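Local coordinates for protein-glutamine gamma-glutamyltransferase (Pagrus major, PDB 1G0D) that cross-links proteins by joining glutamine side chains to lysines or other primary amines, probably in a calcium-dependent manner, at residues D211-G216 against M339-L344; L473-K478 against I574-N579; G618-E623 against I633-A638. One frame throughout, in Å; residues are numbered along the deposited sequence.

Contact 1 of 3, residues D211-G216 against M339-L344; sequences DPVYVG and MSREDL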
loop_
_atom_site.group_PDB
_atom_site.type_symbol
_atom_site.label_atom_id
_atom_site.label_comp_id
_atom_site.label_asym_id
_atom_site.label_seq_id
_atom_site.Cartn_x
_atom_site.Cartn_y
_atom_site.Cartn_z
ATOM N N ASP A 211 6.425 -10.711 17.771
ATOM C CA ASP A 211 6.910 -11.227 16.523
ATOM C C ASP A 211 6.547 -10.398 15.304
ATOM O O ASP A 211 5.374 -10.285 14.945
ATOM C CB ASP A 211 6.328 -12.627 16.394
ATOM C CG ASP A 211 6.889 -13.395 15.224
ATOM O OD1 ASP A 211 6.484 -14.558 15.087
ATOM O OD2 ASP A 211 7.714 -12.864 14.448
ATOM N N PRO A 212 7.546 -9.832 14.622
ATOM C CA PRO A 212 7.104 -9.060 13.465
ATOM C C PRO A 212 6.397 -9.887 12.377
ATOM O O PRO A 212 5.573 -9.325 11.656
ATOM C CB PRO A 212 8.387 -8.386 12.962
ATOM C CG PRO A 212 9.466 -9.188 13.495
ATOM C CD PRO A 212 9.003 -9.798 14.782
ATOM N N VAL A 213 6.715 -11.190 12.259
ATOM C CA VAL A 213 6.103 -12.085 11.247
ATOM C C VAL A 213 4.618 -12.263 11.544
ATOM O O VAL A 213 3.772 -12.133 10.669
ATOM C CB VAL A 213 6.765 -13.517 11.207
ATOM C CG1 VAL A 213 5.888 -14.488 10.398
ATOM C CG2 VAL A 213 8.162 -13.466 10.558
ATOM N N TYR A 214 4.315 -12.548 12.800
ATOM C CA TYR A 214 2.959 -12.740 13.268
ATOM C C TYR A 214 2.133 -11.459 13.129
ATOM O O TYR A 214 1.056 -11.466 12.550
ATOM C CB TYR A 214 3.019 -13.164 14.722
ATOM C CG TYR A 214 1.687 -13.216 15.407
ATOM C CD1 TYR A 214 0.952 -14.392 15.428
ATOM C CD2 TYR A 214 1.149 -12.084 16.026
ATOM C CE1 TYR A 214 -0.279 -14.437 16.039
ATOM C CE2 TYR A 214 -0.090 -12.117 16.643
ATOM C CZ TYR A 214 -0.799 -13.293 16.640
ATOM O OH TYR A 214 -2.055 -13.320 17.190
ATOM N N VAL A 215 2.630 -10.355 13.658
ATOM C CA VAL A 215 1.929 -9.090 13.582
ATOM C C VAL A 215 1.755 -8.596 12.128
ATOM O O VAL A 215 0.757 -7.950 11.791
ATOM C CB VAL A 215 2.714 -8.053 14.416
ATOM C CG1 VAL A 215 2.185 -6.659 14.197
ATOM C CG2 VAL A 215 2.634 -8.429 15.872
ATOM N N GLY A 216 2.728 -8.886 11.270
ATOM C CA GLY A 216 2.644 -8.458 9.888
ATOM C C GLY A 216 1.582 -9.279 9.167
ATOM O O GLY A 216 0.808 -8.760 8.359
ATOM N N MET A 339 12.131 -7.390 7.898
ATOM C CA MET A 339 12.236 -8.175 9.122
ATOM C C MET A 339 13.083 -9.420 8.836
ATOM O O MET A 339 13.212 -9.840 7.685
ATOM C CB MET A 339 10.866 -8.614 9.579
ATOM C CG MET A 339 10.209 -9.665 8.694
ATOM S SD MET A 339 8.477 -9.813 9.168
ATOM C CE MET A 339 7.827 -8.437 8.457
ATOM N N SER A 340 13.682 -9.982 9.875
ATOM C CA SER A 340 14.452 -11.186 9.729
ATOM C C SER A 340 13.494 -12.368 9.953
ATOM O O SER A 340 12.558 -12.305 10.770
ATOM C CB SER A 340 15.576 -11.194 10.746
ATOM O OG SER A 340 15.074 -11.504 12.022
ATOM N N ARG A 341 13.733 -13.452 9.232
ATOM C CA ARG A 341 12.860 -14.618 9.308
ATOM C C ARG A 341 13.495 -15.766 10.040
ATOM O O ARG A 341 13.996 -16.716 9.441
ATOM C CB ARG A 341 12.454 -15.092 7.900
ATOM C CG ARG A 341 11.637 -14.104 7.117
ATOM C CD ARG A 341 10.323 -13.765 7.816
ATOM N NE ARG A 341 9.429 -14.907 7.989
ATOM C CZ ARG A 341 8.643 -15.414 7.039
ATOM N NH1 ARG A 341 7.864 -16.457 7.302
ATOM N NH2 ARG A 341 8.646 -14.890 5.830
ATOM N N GLU A 342 13.466 -15.685 11.351
ATOM C CA GLU A 342 14.029 -16.742 12.137
ATOM C C GLU A 342 13.178 -18.005 12.039
ATOM O O GLU A 342 13.595 -19.088 12.437
ATOM C CB GLU A 342 14.150 -16.253 13.560
ATOM C CG GLU A 342 15.116 -15.116 13.665
ATOM C CD GLU A 342 15.670 -14.969 15.060
ATOM O OE1 GLU A 342 16.283 -13.912 15.328
ATOM O OE2 GLU A 342 15.485 -15.899 15.886
ATOM N N ASP A 343 11.979 -17.875 11.490
ATOM C CA ASP A 343 11.113 -19.039 11.344
ATOM C C ASP A 343 11.418 -19.872 10.088
ATOM O O ASP A 343 10.751 -20.868 9.841
ATOM C CB ASP A 343 9.637 -18.603 11.338
ATOM C CG ASP A 343 9.298 -17.654 10.202
ATOM O OD1 ASP A 343 10.126 -16.782 9.885
ATOM O OD2 ASP A 343 8.193 -17.774 9.632
ATOM N N LEU A 344 12.418 -19.475 9.309
ATOM C CA LEU A 344 12.757 -20.186 8.089
ATOM C C LEU A 344 14.262 -20.331 7.917
ATOM O O LEU A 344 15.050 -19.699 8.610
ATOM C CB LEU A 344 12.238 -19.449 6.844
ATOM C CG LEU A 344 11.020 -18.531 6.771
ATOM C CD1 LEU A 344 11.122 -17.645 5.531
ATOM C CD2 LEU A 344 9.754 -19.345 6.737
#
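Val213 turns CG2 anti to its carbonyl carbon (chi1 166° for CG1), while Arg341 bends at chi2 and again at chi3 (-62°), and this puts the methyl against the arginine's NE at 3.2 Å, a tight approach. The two side chains cross at about a right angle, and CG2 also rests 3.5 Å from Arg341 CD. Met339 comes in beside them: its SD lies 3.8 Å from Val213 N, a van der Waals approach, as it slides past Pro212 in the opposite direction. That amide is already bonded to Asp211 OD2 at the N-cap of helix 212-223. Within 339-344, Arg341 grips Asp343 side-on in a salt bridge: NE reaches OD1 at 2.8 Å and NH1 reaches OD2 at 2.7 Å, each oxygen using its syn lone pair. Leu344 CD1 covers one face of the guanidinium, 3.6 Å above its centre. Lys384 adds a second positive partner on Asp343 OD2, and Gln352 accepts from Arg341 NH2. The helix start thus leans by van der Waals contact on CD and NE of an arginine whose charge is met by its own turn; with two cationic partners, Asp343 is expected to stay ionised.

Contact 2 of 3, residues L473-K478 against I574-N579; sequences LQLSIK and IMTVAN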
loop_
_atom_site.group_PDB
_atom_site.type_symbol
_atom_site.label_atom_id
_atom_site.label_comp_id
_atom_site.label_asym_id
_atom_site.label_seq_id
_atom_site.Cartn_x
_atom_site.Cartn_y
_atom_site.Cartn_z
ATOM N N LEU A 473 7.105 -9.688 -39.747
ATOM C CA LEU A 473 6.043 -8.782 -39.371
ATOM C C LEU A 473 6.171 -8.354 -37.906
ATOM O O LEU A 473 6.485 -9.169 -37.039
ATOM C CB LEU A 473 4.697 -9.452 -39.621
ATOM C CG LEU A 473 3.921 -9.143 -40.920
ATOM C CD1 LEU A 473 4.782 -8.421 -41.933
ATOM C CD2 LEU A 473 3.407 -10.457 -41.513
ATOM N N GLN A 474 5.931 -7.074 -37.636
ATOM C CA GLN A 474 6.010 -6.548 -36.280
ATOM C C GLN A 474 4.834 -5.632 -36.028
ATOM O O GLN A 474 4.687 -4.597 -36.666
ATOM C CB GLN A 474 7.316 -5.785 -36.076
ATOM C CG GLN A 474 8.571 -6.599 -36.402
ATOM C CD GLN A 474 8.779 -7.797 -35.466
ATOM O OE1 GLN A 474 9.585 -8.696 -35.749
ATOM N NE2 GLN A 474 8.050 -7.814 -34.348
ATOM N N LEU A 475 3.997 -6.020 -35.077
ATOM C CA LEU A 475 2.787 -5.272 -34.746
ATOM C C LEU A 475 3.019 -4.398 -33.525
ATOM O O LEU A 475 3.695 -4.808 -32.599
ATOM C CB LEU A 475 1.644 -6.271 -34.481
ATOM C CG LEU A 475 0.164 -5.936 -34.717
ATOM C CD1 LEU A 475 -0.060 -5.137 -35.984
ATOM C CD2 LEU A 475 -0.606 -7.233 -34.770
ATOM N N SER A 476 2.456 -3.194 -33.526
ATOM C CA SER A 476 2.613 -2.279 -32.404
ATOM C C SER A 476 1.492 -1.250 -32.396
ATOM O O SER A 476 1.023 -0.880 -33.459
ATOM C CB SER A 476 3.967 -1.566 -32.501
ATOM O OG SER A 476 3.962 -0.548 -33.493
ATOM N N ILE A 477 1.061 -0.810 -31.212
ATOM C CA ILE A 477 -0.010 0.187 -31.065
ATOM C C ILE A 477 0.594 1.436 -30.471
ATOM O O ILE A 477 1.449 1.336 -29.598
ATOM C CB ILE A 477 -1.140 -0.323 -30.125
ATOM C CG1 ILE A 477 -1.788 -1.557 -30.740
ATOM C CG2 ILE A 477 -2.206 0.724 -29.939
ATOM C CD1 ILE A 477 -2.369 -2.477 -29.732
ATOM N N LYS A 478 0.160 2.608 -30.922
ATOM C CA LYS A 478 0.736 3.845 -30.410
ATOM C C LYS A 478 -0.275 4.937 -30.205
ATOM O O LYS A 478 -1.254 5.009 -30.914
ATOM C CB LYS A 478 1.812 4.355 -31.359
ATOM C CG LYS A 478 1.933 3.583 -32.668
ATOM C CD LYS A 478 3.362 3.618 -33.202
ATOM C CE LYS A 478 3.389 3.325 -34.704
ATOM N NZ LYS A 478 4.777 3.386 -35.269
ATOM N N ILE A 574 -0.202 -12.998 -34.899
ATOM C CA ILE A 574 0.549 -12.081 -34.027
ATOM C C ILE A 574 -0.380 -11.137 -33.298
ATOM O O ILE A 574 -1.246 -10.524 -33.914
ATOM C CB ILE A 574 1.516 -11.167 -34.824
ATOM C CG1 ILE A 574 2.653 -11.968 -35.437
ATOM C CG2 ILE A 574 2.146 -10.151 -33.910
ATOM C CD1 ILE A 574 3.697 -11.075 -36.084
ATOM N N MET A 575 -0.166 -10.972 -31.996
ATOM C CA MET A 575 -1.011 -10.082 -31.202
ATOM C C MET A 575 -0.198 -9.042 -30.429
ATOM O O MET A 575 0.998 -9.214 -30.188
ATOM C CB MET A 575 -1.864 -10.893 -30.212
ATOM C CG MET A 575 -3.249 -10.288 -29.895
ATOM S SD MET A 575 -3.907 -10.789 -28.267
ATOM C CE MET A 575 -2.582 -11.953 -27.723
ATOM N N THR A 576 -0.863 -7.956 -30.053
ATOM C CA THR A 576 -0.250 -6.890 -29.289
ATOM C C THR A 576 -1.364 -6.128 -28.620
ATOM O O THR A 576 -2.323 -5.729 -29.258
ATOM C CB THR A 576 0.542 -5.926 -30.164
ATOM O OG1 THR A 576 1.699 -6.592 -30.683
ATOM C CG2 THR A 576 1.011 -4.771 -29.339
ATOM N N VAL A 577 -1.263 -5.935 -27.320
ATOM C CA VAL A 577 -2.307 -5.207 -26.639
ATOM C C VAL A 577 -1.764 -3.934 -26.031
ATOM O O VAL A 577 -0.596 -3.856 -25.724
ATOM C CB VAL A 577 -2.937 -6.077 -25.558
ATOM C CG1 VAL A 577 -4.000 -5.289 -24.799
ATOM C CG2 VAL A 577 -3.557 -7.274 -26.217
ATOM N N ALA A 578 -2.612 -2.926 -25.906
ATOM C CA ALA A 578 -2.211 -1.659 -25.327
ATOM C C ALA A 578 -3.353 -1.157 -24.476
ATOM O O ALA A 578 -4.509 -1.289 -24.860
ATOM C CB ALA A 578 -1.910 -0.658 -26.422
ATOM N N ASN A 579 -3.046 -0.619 -23.307
ATOM C CA ASN A 579 -4.094 -0.074 -22.457
ATOM C C ASN A 579 -3.878 1.394 -22.437
ATOM O O ASN A 579 -2.803 1.856 -22.061
ATOM C CB ASN A 579 -3.992 -0.599 -21.046
ATOM C CG ASN A 579 -4.562 -1.964 -20.922
ATOM O OD1 ASN A 579 -5.737 -2.120 -20.605
ATOM N ND2 ASN A 579 -3.741 -2.974 -21.181
#
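Thr576 OG1, packed 3.8 Å from Leu475 CB across the contact, has two carbonyls as hydrogen-bond partners, Met575 O of its own strand, at 2.8 Å, and Asp415 O, so its single proton must be shared or alternate between them. The first is a bent arrangement, with the hydroxyl above the plane of the carbonyl and a C=O...donor angle of only 95°. Having OG1 beside the backbone N sends CG2 of Thr576 anti to that nitrogen (OG1 torsion -69°), and CG2 turns to Ile477 CD1 at 4.1 Å. The strands run nearly parallel, 15° apart, but belong to different sheets, and side chains rather than backbone bonds fill the gap between them. Leu475 and Ile574 slide past each other in opposite directions, CB of the former 4.0 Å from CG2 of the latter. Farther along, Ile477 CG2 meets Ala578 CB at 3.8 Å. Methyls also reach the facing backbone: Leu475 CD2 lies 3.5 Å from Ile574 O, and Ile574 CD1 is equally close to Leu473 O. Val494 and Leu506, from strands 488-496 and 502-513, pack on Leu475 as well. Ser476, Ile477, Lys478, Ala578 and Asn579 here belong to the GTP site inferred from related enzymes, consistent with this barrel contributing to nucleotide binding. Two sheets with inward side chains interleaved like this are characteristic of the beta-barrel domains that follow the catalytic core in transglutaminases.

Contact 3 of 3, residues G618-E623 against I633-A638; sequences GVFTLE and IHVNGA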
loop_
_atom_site.group_PDB
_atom_site.type_symbol
_atom_site.label_atom_id
_atom_site.label_comp_id
_atom_site.label_asym_id
_atom_site.label_seq_id
_atom_site.Cartn_x
_atom_site.Cartn_y
_atom_site.Cartn_z
ATOM N N GLY A 618 -19.716 18.710 -7.658
ATOM C CA GLY A 618 -18.300 18.983 -7.474
ATOM C C GLY A 618 -17.918 19.140 -6.024
ATOM O O GLY A 618 -18.436 20.022 -5.360
ATOM N N VAL A 619 -17.049 18.251 -5.536
ATOM C CA VAL A 619 -16.532 18.268 -4.154
ATOM C C VAL A 619 -15.017 18.217 -4.203
ATOM O O VAL A 619 -14.454 17.374 -4.918
ATOM C CB VAL A 619 -16.781 17.018 -3.341
ATOM C CG1 VAL A 619 -17.301 17.398 -2.025
ATOM C CG2 VAL A 619 -17.585 16.025 -4.090
ATOM N N PHE A 620 -14.365 19.072 -3.420
ATOM C CA PHE A 620 -12.918 19.065 -3.330
ATOM C C PHE A 620 -12.707 18.516 -1.914
ATOM O O PHE A 620 -13.450 18.886 -1.002
ATOM C CB PHE A 620 -12.375 20.491 -3.413
ATOM C CG PHE A 620 -12.344 21.061 -4.800
ATOM C CD1 PHE A 620 -11.283 20.800 -5.646
ATOM C CD2 PHE A 620 -13.382 21.854 -5.263
ATOM C CE1 PHE A 620 -11.253 21.328 -6.955
ATOM C CE2 PHE A 620 -13.369 22.385 -6.556
ATOM C CZ PHE A 620 -12.307 22.119 -7.400
ATOM N N THR A 621 -11.745 17.612 -1.727
ATOM C CA THR A 621 -11.443 17.079 -0.387
ATOM C C THR A 621 -9.975 17.349 -0.163
ATOM O O THR A 621 -9.166 16.982 -1.008
ATOM C CB THR A 621 -11.633 15.579 -0.298
ATOM O OG1 THR A 621 -12.902 15.225 -0.868
ATOM C CG2 THR A 621 -11.532 15.126 1.154
ATOM N N LEU A 622 -9.616 17.984 0.953
ATOM C CA LEU A 622 -8.211 18.314 1.201
ATOM C C LEU A 622 -7.645 17.672 2.457
ATOM O O LEU A 622 -8.330 17.567 3.465
ATOM C CB LEU A 622 -8.020 19.825 1.343
ATOM C CG LEU A 622 -8.511 20.953 0.435
ATOM C CD1 LEU A 622 -7.316 21.732 -0.053
ATOM C CD2 LEU A 622 -9.287 20.441 -0.711
ATOM N N GLU A 623 -6.389 17.238 2.405
ATOM C CA GLU A 623 -5.766 16.655 3.579
ATOM C C GLU A 623 -4.250 16.662 3.471
ATOM O O GLU A 623 -3.692 16.754 2.377
ATOM C CB GLU A 623 -6.243 15.235 3.773
ATOM C CG GLU A 623 -5.431 14.265 2.992
ATOM C CD GLU A 623 -5.674 12.855 3.432
ATOM O OE1 GLU A 623 -5.560 12.581 4.648
ATOM O OE2 GLU A 623 -5.992 12.024 2.558
ATOM N N ILE A 633 -14.786 20.837 0.331
ATOM C CA ILE A 633 -15.258 22.111 -0.208
ATOM C C ILE A 633 -16.243 21.735 -1.315
ATOM O O ILE A 633 -15.837 21.185 -2.345
ATOM C CB ILE A 633 -14.164 22.915 -0.891
ATOM C CG1 ILE A 633 -12.927 22.974 0.005
ATOM C CG2 ILE A 633 -14.728 24.282 -1.290
ATOM C CD1 ILE A 633 -11.805 23.711 -0.622
ATOM N N HIS A 634 -17.527 22.008 -1.109
ATOM C CA HIS A 634 -18.510 21.681 -2.134
ATOM C C HIS A 634 -18.685 22.851 -3.087
ATOM O O HIS A 634 -18.957 23.964 -2.660
ATOM C CB HIS A 634 -19.849 21.322 -1.487
ATOM C CG HIS A 634 -19.832 20.007 -0.759
ATOM N ND1 HIS A 634 -19.276 19.857 0.495
ATOM C CD2 HIS A 634 -20.289 18.779 -1.110
ATOM C CE1 HIS A 634 -19.391 18.598 0.885
ATOM N NE2 HIS A 634 -20.003 17.922 -0.071
ATOM N N VAL A 635 -18.468 22.608 -4.374
ATOM C CA VAL A 635 -18.653 23.627 -5.395
ATOM C C VAL A 635 -20.151 23.899 -5.429
ATOM O O VAL A 635 -20.949 22.982 -5.653
ATOM C CB VAL A 635 -18.227 23.111 -6.791
ATOM C CG1 VAL A 635 -18.670 24.098 -7.870
ATOM C CG2 VAL A 635 -16.724 22.892 -6.827
ATOM N N ASN A 636 -20.547 25.141 -5.182
ATOM C CA ASN A 636 -21.970 25.461 -5.198
ATOM C C ASN A 636 -22.367 25.815 -6.625
ATOM O O ASN A 636 -21.982 26.851 -7.167
ATOM C CB ASN A 636 -22.270 26.604 -4.211
ATOM C CG ASN A 636 -22.087 26.172 -2.729
ATOM O OD1 ASN A 636 -21.545 26.930 -1.896
ATOM N ND2 ASN A 636 -22.544 24.945 -2.405
ATOM N N GLY A 637 -23.127 24.919 -7.235
ATOM C CA GLY A 637 -23.533 25.123 -8.608
ATOM C C GLY A 637 -22.999 23.985 -9.456
ATOM O O GLY A 637 -22.744 22.896 -8.946
ATOM N N ALA A 638 -22.841 24.223 -10.752
ATOM C CA ALA A 638 -22.335 23.200 -11.649
ATOM C C ALA A 638 -21.321 23.880 -12.536
ATOM O O ALA A 638 -21.522 24.999 -13.016
ATOM C CB ALA A 638 -23.460 22.587 -12.481
HETATM O O HOH W 1 -20.034 20.914 -9.478
#
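Gly618-Phe620 and Ile633-Val635 run antiparallel: Phe620 and Ile633 form a hydrogen-bonded pair through both N-H...O bonds (2.8 Å from Phe620 N to Ile633 O, 2.7 Å from Ile633 N to Phe620 O), Val619 and His634 form the adjacent non-hydrogen-bonded pair, and Val635 N donates to Gly618 O. On the face of Val619 and His634 the two side chains lie side by side, pointing the same way. Val619 CG1 sits over the imidazole, 3.5 Å from its centroid and 20° off the normal, a CH-pi contact displaced toward the rim. On the other face Phe620 CB packs on Ile633 CB at 3.9 Å. With CG anti to its carbonyl carbon (chi1 -78°), the Phe620 ring crosses Val635 obliquely and takes Val635 CG2 at its edge, 3.4 Å from CE2. Leu622 CD2 and Ile633 CD1 extend this apolar row at 4.1 Å. Val647 and Leu649 of strand 644-651 cover it, and Phe665 meets the Phe620 ring. The opposite face approaches Arg248, which touches Val619. An antiparallel hairpin at the sheet's edge, with one face turned into a core closed by a strand of the facing sheet, is typical of the Ig-like C-terminal barrel of transglutaminases.

How the contacts relate
The three contacts follow one another along the chain and nowhere touch. Contact 1 lies about 44 Å, centre to centre, from each of the others, and contacts 2 and 3 are about 41 Å apart; nearest atoms are never closer than about 23 Å, between contacts 1 and 3, which lie on opposite sides of the chain's centre. None reaches the active-site residues Cys272, His332 and Asp355. Contact 1 is nonetheless tied to them in sequence, because segment 339-344 begins the connection from the strand carrying His332 to the strand ending at Asp355. Contact 2 carries residues of the inferred GTP site in one beta-barrel, and contact 3 belongs to the C-terminal one.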